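Local coordinates for acyl-coenzyme A oxidase (Caenorhabditis elegans, PDB 5K3H) that catalyses the FAD-dependent desaturation of acyl-CoAs to (2E)-enoyl-CoAs with release of hydrogen peroxide, the first step of peroxisomal beta-oxidation, at the interface of chains A and B. Residues are numbered along the deposited sequence; one frame, centred on the assembly and turned at random. Chains: chain A/B, Acyl-coenzyme A oxidase.

The interface of chains A and B. Residues chain A 195, 223, 230; chain B 653.
A:Arg223 gives its guanidinium NH1 to the backbone carbonyl O of B:Asp653 at 2.7 Å, a direct polar link in this small patch of the homodimer interface, where the C-terminal segment of one subunit runs along loops of the other. The bond is bent: NH1 stands above the carbonyl plane, and the oxygen is itself tilted from the guanidinium plane. The neighbouring NH2 binds water 1, which passes on to the carboxylate OD1 of B:Asp653, 2.8 Å from the water. One arginine thus bonds the backbone carbonyl directly and reaches the carboxylate through water, a worked case of water extending a short direct grip. A:Lys195 joins by the same route: A:Lys195 NZ lies 4.1 Å from OD1 of B:Asp653, too far for a salt bridge, but meets waters 1 and 3, both of which also reach OD1. The opposite charges probably still attract. A:Pro230 lays CD and CG against the carboxylate, crossing it at a slant, with CD 3.7 Å from B:Asp653 CG. Behind the first shell, A:Arg223 is stretched out through chi2 and chi3, which brings the guanidinium across, and the turn at chi4, -93°, sets its faces toward A:Lys195 O and A:Pro230 CG. A leucine in place of A:Arg223 would probably leave the B:Asp653 carbonyl without its direct donor and water 1 less firmly held. Water 2 lies 3.1 Å from O of B:Asp653 and also bonds A:Lys195 O.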
ATOM      1  N   LYS A 195       4.990 -26.170  -8.741  1.00 30.31           N
ATOM      2  CA  LYS A 195       6.203 -26.973  -8.631  1.00 31.63           C
ATOM      3  C   LYS A 195       6.112 -28.042  -7.547  1.00 33.04           C
ATOM      4  O   LYS A 195       6.707 -29.117  -7.682  1.00 31.23           O
ATOM      5  CB  LYS A 195       7.413 -26.076  -8.365  1.00 32.43           C
ATOM      6  CG  LYS A 195       7.789 -25.193  -9.550  1.00 34.10           C
ATOM      7  CD  LYS A 195       8.216 -26.052 -10.734  1.00 34.48           C
ATOM      8  CE  LYS A 195       8.297 -25.222 -11.980  1.00 36.14           C
ATOM      9  NZ  LYS A 195       8.829 -25.967 -13.135  1.00 35.72           N
ATOM     10  N   ARG A 223       2.039 -35.210 -11.485  1.00 37.91           N
ATOM     11  CA  ARG A 223       3.441 -35.545 -11.652  1.00 39.06           C
ATOM     12  C   ARG A 223       3.675 -36.975 -11.184  1.00 40.53           C
ATOM     13  O   ARG A 223       3.025 -37.468 -10.249  1.00 40.20           O
ATOM     14  CB  ARG A 223       4.324 -34.563 -10.861  1.00 38.40           C
ATOM     15  CG  ARG A 223       4.256 -33.115 -11.370  1.00 38.16           C
ATOM     16  CD  ARG A 223       4.895 -32.141 -10.383  1.00 37.77           C
ATOM     17  NE  ARG A 223       4.918 -30.753 -10.850  1.00 37.70           N
ATOM     18  CZ  ARG A 223       5.934 -30.186 -11.503  1.00 38.26           C
ATOM     19  NH1 ARG A 223       7.040 -30.872 -11.769  1.00 38.32           N
ATOM     20  NH2 ARG A 223       5.852 -28.912 -11.875  1.00 38.43           N
ATOM     21  N   PRO A 230       6.102 -33.820 -14.992  1.00 39.86           N
ATOM     22  CA  PRO A 230       4.698 -33.748 -15.411  1.00 39.39           C
ATOM     23  C   PRO A 230       4.297 -34.984 -16.204  1.00 38.12           C
ATOM     24  O   PRO A 230       5.033 -35.451 -17.077  1.00 37.73           O
ATOM     25  CB  PRO A 230       4.655 -32.482 -16.276  1.00 37.83           C
ATOM     26  CG  PRO A 230       5.769 -31.666 -15.796  1.00 38.43           C
ATOM     27  CD  PRO A 230       6.841 -32.593 -15.333  1.00 39.56           C
TER
ATOM     28  N   ASP B 653      11.723 -28.585 -14.371  1.00 38.86           N
ATOM     29  CA  ASP B 653      10.422 -29.098 -13.931  1.00 38.47           C
ATOM     30  C   ASP B 653      10.422 -29.509 -12.464  1.00 37.16           C
ATOM     31  O   ASP B 653       9.363 -29.510 -11.819  1.00 35.10           O
ATOM     32  CB  ASP B 653       9.979 -30.294 -14.779  1.00 40.05           C
ATOM     33  CG  ASP B 653       9.226 -29.880 -16.025  1.00 41.15           C
ATOM     34  OD1 ASP B 653       8.603 -28.793 -16.028  1.00 41.80           O
ATOM     35  OD2 ASP B 653       9.203 -30.664 -16.994  1.00 44.94           O
TER
HETATM   36  O   HOH W   1       6.905 -27.744 -14.078  1.00 29.89           O
HETATM   37  O   HOH W   2       9.140 -29.045  -8.790  1.00 33.36           O
HETATM   38  O   HOH W   3       8.559 -25.574 -15.976  1.00 36.18           O